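Long-range contact in oxalate--CoA ligase (Arabidopsis thaliana, PDB 5IE2), which belongs to the ANL superfamily of AMP-binding enzymes and binds adenosine-5'-triphosphate in this structure: residues Tyr198-Ser203 with Lys281-Arg286. Residues are numbered along the deposited sequence; the frame is centred on the assembly and turned at random.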
ATOM      1  N   TYR A 198      -0.678  13.784  -8.313  1.00 15.32           N
ATOM      2  CA  TYR A 198      -0.947  14.630  -7.138  1.00 15.48           C
ATOM      3  C   TYR A 198      -0.165  15.939  -7.184  1.00 17.40           C
ATOM      4  O   TYR A 198      -0.236  16.697  -6.237  1.00 19.40           O
ATOM      5  CB  TYR A 198      -0.663  13.845  -5.820  1.00 18.07           C
ATOM      6  CG  TYR A 198      -1.493  12.570  -5.801  1.00 15.50           C
ATOM      7  CD1 TYR A 198      -2.875  12.625  -5.906  1.00 14.81           C
ATOM      8  CD2 TYR A 198      -0.882  11.332  -5.758  1.00 16.44           C
ATOM      9  CE1 TYR A 198      -3.636  11.456  -5.953  1.00 15.61           C
ATOM     10  CE2 TYR A 198      -1.625  10.172  -5.802  1.00 14.31           C
ATOM     11  CZ  TYR A 198      -2.981  10.248  -5.896  1.00 15.62           C
ATOM     12  OH  TYR A 198      -3.665   9.065  -5.981  1.00 15.36           O
ATOM     13  N   LYS A 199       0.576  16.177  -8.278  1.00 14.87           N
ATOM     14  CA  LYS A 199       1.483  17.337  -8.384  1.00 16.37           C
ATOM     15  C   LYS A 199       2.292  17.516  -7.125  1.00 16.45           C
ATOM     16  O   LYS A 199       2.323  18.600  -6.551  1.00 17.83           O
ATOM     17  CB  LYS A 199       0.695  18.616  -8.692  1.00 18.59           C
ATOM     18  CG  LYS A 199      -0.034  18.516 -10.009  1.00 19.54           C
ATOM     19  CD  LYS A 199      -0.730  19.874 -10.348  1.00 29.09           C
ATOM     20  CE  LYS A 199      -1.554  19.720 -11.608  1.00 32.84           C
ATOM     21  NZ  LYS A 199      -2.208  21.051 -11.858  1.00 36.27           N
ATOM     22  N   LEU A 200       2.960  16.449  -6.682  1.00 16.84           N
ATOM     23  CA  LEU A 200       3.851  16.556  -5.520  1.00 15.96           C
ATOM     24  C   LEU A 200       5.025  17.444  -5.896  1.00 17.60           C
ATOM     25  O   LEU A 200       5.573  17.301  -7.011  1.00 16.00           O
ATOM     26  CB  LEU A 200       4.383  15.173  -5.082  1.00 15.03           C
ATOM     27  CG  LEU A 200       3.274  14.191  -4.604  1.00 18.70           C
ATOM     28  CD1 LEU A 200       3.970  12.855  -4.221  1.00 19.38           C
ATOM     29  CD2 LEU A 200       2.461  14.734  -3.415  1.00 17.86           C
ATOM     30  N   THR A 201       5.400  18.348  -4.997  1.00 17.80           N
ATOM     31  CA  THR A 201       6.583  19.177  -5.213  1.00 19.32           C
ATOM     32  C   THR A 201       7.397  19.246  -3.943  1.00 19.67           C
ATOM     33  O   THR A 201       7.037  18.665  -2.921  1.00 17.09           O
ATOM     34  CB  THR A 201       6.238  20.613  -5.642  1.00 19.83           C
ATOM     35  OG1 THR A 201       5.673  21.315  -4.526  1.00 22.12           O
ATOM     36  CG2 THR A 201       5.258  20.609  -6.818  1.00 21.72           C
ATOM     37  N   GLU A 202       8.491  20.009  -3.991  1.00 16.95           N
ATOM     38  CA  GLU A 202       9.393  20.000  -2.849  1.00 16.38           C
ATOM     39  C   GLU A 202       8.786  20.689  -1.629  1.00 19.32           C
ATOM     40  O   GLU A 202       9.346  20.586  -0.525  1.00 19.98           O
ATOM     41  CB  GLU A 202      10.730  20.664  -3.231  1.00 16.22           C
ATOM     42  CG  GLU A 202      10.580  22.178  -3.536  1.00 27.51           C
ATOM     43  CD  GLU A 202      10.194  22.524  -4.994  1.00 30.51           C
ATOM     44  OE1 GLU A 202       9.726  21.662  -5.781  1.00 27.77           O
ATOM     45  OE2 GLU A 202      10.366  23.714  -5.380  1.00 31.69           O
ATOM     46  N   SER A 203       7.670  21.416  -1.769  1.00 20.38           N
ATOM     47  CA  SER A 203       7.055  22.001  -0.573  0.52 21.82           C
ATOM     48  C   SER A 203       6.074  21.053   0.135  1.00 20.41           C
ATOM     49  O   SER A 203       5.518  21.394   1.190  1.00 20.21           O
ATOM     50  CB  SER A 203       6.334  23.314  -0.917  0.52 22.23           C
ATOM     51  OG  SER A 203       5.280  23.075  -1.827  0.52 21.84           O
ATOM     52  N   LYS A 281      -4.489  22.810   7.112  1.00 29.82           N
ATOM     53  CA  LYS A 281      -5.166  22.818   5.811  1.00 31.38           C
ATOM     54  C   LYS A 281      -4.403  21.949   4.833  1.00 27.96           C
ATOM     55  O   LYS A 281      -3.370  22.365   4.355  1.00 33.69           O
ATOM     56  CB  LYS A 281      -5.257  24.233   5.217  1.00 37.18           C
ATOM     57  CG  LYS A 281      -6.670  24.724   4.910  1.00 45.93           C
ATOM     58  CD  LYS A 281      -6.809  26.278   5.117  1.00 81.93           C
ATOM     59  CE  LYS A 281      -7.820  26.936   4.145  1.00 73.25           C
ATOM     60  NZ  LYS A 281      -8.123  28.388   4.429  1.00 73.69           N
ATOM     61  N   LEU A 282      -4.915  20.773   4.506  1.00 20.49           N
ATOM     62  CA  LEU A 282      -4.176  19.869   3.587  1.00 18.46           C
ATOM     63  C   LEU A 282      -4.592  20.139   2.139  1.00 21.32           C
ATOM     64  O   LEU A 282      -5.731  20.554   1.875  1.00 22.05           O
ATOM     65  CB  LEU A 282      -4.484  18.424   3.952  1.00 16.75           C
ATOM     66  CG  LEU A 282      -4.175  18.060   5.381  1.00 17.84           C
ATOM     67  CD1 LEU A 282      -4.574  16.569   5.683  1.00 19.29           C
ATOM     68  CD2 LEU A 282      -2.674  18.313   5.708  1.00 17.14           C
ATOM     69  N   ARG A 283      -3.686  19.891   1.202  1.00 18.37           N
ATOM     70  CA  ARG A 283      -3.995  19.925  -0.206  1.00 18.45           C
ATOM     71  C   ARG A 283      -4.994  18.822  -0.581  1.00 19.96           C
ATOM     72  O   ARG A 283      -5.911  19.049  -1.370  1.00 20.46           O
ATOM     73  CB  ARG A 283      -2.713  19.750  -1.057  1.00 20.33           C
ATOM     74  CG  ARG A 283      -1.822  20.938  -1.120  1.00 22.94           C
ATOM     75  CD  ARG A 283      -1.157  21.014  -2.553  1.00 23.31           C
ATOM     76  NE  ARG A 283      -0.222  19.951  -2.755  1.00 24.40           N
ATOM     77  CZ  ARG A 283      -0.281  19.052  -3.736  1.00 20.62           C
ATOM     78  NH1 ARG A 283      -1.265  19.051  -4.650  1.00 18.84           N
ATOM     79  NH2 ARG A 283       0.681  18.162  -3.808  1.00 18.71           N
ATOM     80  N   PHE A 284      -4.803  17.641  -0.023  1.00 18.22           N
ATOM     81  CA  PHE A 284      -5.702  16.507  -0.293  1.00 17.84           C
ATOM     82  C   PHE A 284      -5.446  15.408   0.713  1.00 17.50           C
ATOM     83  O   PHE A 284      -4.420  15.373   1.412  1.00 16.36           O
ATOM     84  CB  PHE A 284      -5.529  15.941  -1.740  1.00 16.54           C
ATOM     85  CG  PHE A 284      -4.175  15.317  -1.984  1.00 16.75           C
ATOM     86  CD1 PHE A 284      -3.965  13.948  -1.835  1.00 15.69           C
ATOM     87  CD2 PHE A 284      -3.098  16.114  -2.341  1.00 15.77           C
ATOM     88  CE1 PHE A 284      -2.706  13.397  -2.073  1.00 16.24           C
ATOM     89  CE2 PHE A 284      -1.853  15.574  -2.585  1.00 16.06           C
ATOM     90  CZ  PHE A 284      -1.641  14.219  -2.446  1.00 15.79           C
ATOM     91  N   ILE A 285      -6.386  14.479   0.769  1.00 14.85           N
ATOM     92  CA  ILE A 285      -6.253  13.281   1.577  1.00 14.96           C
ATOM     93  C   ILE A 285      -6.453  12.141   0.592  1.00 16.60           C
ATOM     94  O   ILE A 285      -7.355  12.220  -0.210  1.00 14.91           O
ATOM     95  CB  ILE A 285      -7.307  13.227   2.712  1.00 16.85           C
ATOM     96  CG1 ILE A 285      -6.929  14.261   3.806  1.00 17.94           C
ATOM     97  CG2 ILE A 285      -7.387  11.773   3.337  1.00 16.12           C
ATOM     98  CD1 ILE A 285      -8.123  14.465   4.830  1.00 18.96           C
ATOM     99  N   ARG A 286      -5.589  11.131   0.644  1.00 13.17           N
ATOM    100  CA  ARG A 286      -5.694  10.045  -0.313  1.00 14.98           C
ATOM    101  C   ARG A 286      -6.137   8.732   0.344  1.00 13.86           C
ATOM    102  O   ARG A 286      -5.778   8.454   1.506  1.00 15.10           O
ATOM    103  CB  ARG A 286      -4.329   9.891  -1.016  1.00 12.45           C
ATOM    104  CG  ARG A 286      -4.310   8.765  -2.096  1.00 14.17           C
ATOM    105  CD  ARG A 286      -2.890   8.735  -2.675  1.00 16.03           C
ATOM    106  NE  ARG A 286      -2.769   7.739  -3.752  1.00 17.72           N
ATOM    107  CZ  ARG A 286      -2.215   6.529  -3.633  1.00 18.28           C
ATOM    108  NH1 ARG A 286      -1.740   6.063  -2.461  1.00 16.26           N
ATOM    109  NH2 ARG A 286      -2.140   5.758  -4.719  1.00 17.01           N
TER
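Residues 198-203 leave the end of helix 184-198, where Lys199, with positive phi, closes a Schellman motif; residues 281-286 enter strand 284-287. The nearest CA atoms across the contact, those of Tyr198 and Phe284, are 8.5 Å apart, so side chains span the gap, and the contact exemplifies how an arginine can bind the carboxy-terminal end of a helix. The carbonyl O of Tyr198 accepts from both terminal nitrogens of Arg283, end-on, NH1 and NH2 each lying 3.0 Å from it. This oxygen sits in the guanidinium plane, and the group lies in the carbonyl plane, yet both bonds are noticeably bent, the compromise of sharing one acceptor. The Arg283 chain bends about CB-CG and CG-CD to reach there; its NH2 also forms a salt bridge with Asp204, which accepts from Thr201 N as well. The cation should suit the negative pole of the helix dipole. Beside it, Phe284 CE2 lies over the guanidinium face, offset toward the rim. The Phe284 and Tyr198 rings are nearly parallel, planes at 19°, but slid apart to 5.0 Å between centroids, so they barely overlap; Phe284 CZ instead meets Tyr198 CB at 3.5 Å. Leu200 CD2 approaches the Phe284 edge at 4.2 Å from CZ. At the far end of the tyrosine, Arg286, CG anti to the backbone N (chi1 -179°), extends fully to place NE 2.7 Å from Tyr198 OH. This fairly straight bond runs in the guanidinium plane, while NH1 binds Thr258 and His319, fixing the group's rotation; Ser323 OG also hydrogen-bonds Tyr198 OH. Together these side chains pack the end of a helix onto a mixed beta-sheet, as in the layered alpha/beta N-terminal domain of ANL enzymes, with the side chain of Arg286 about 8 Å from the bound ATP.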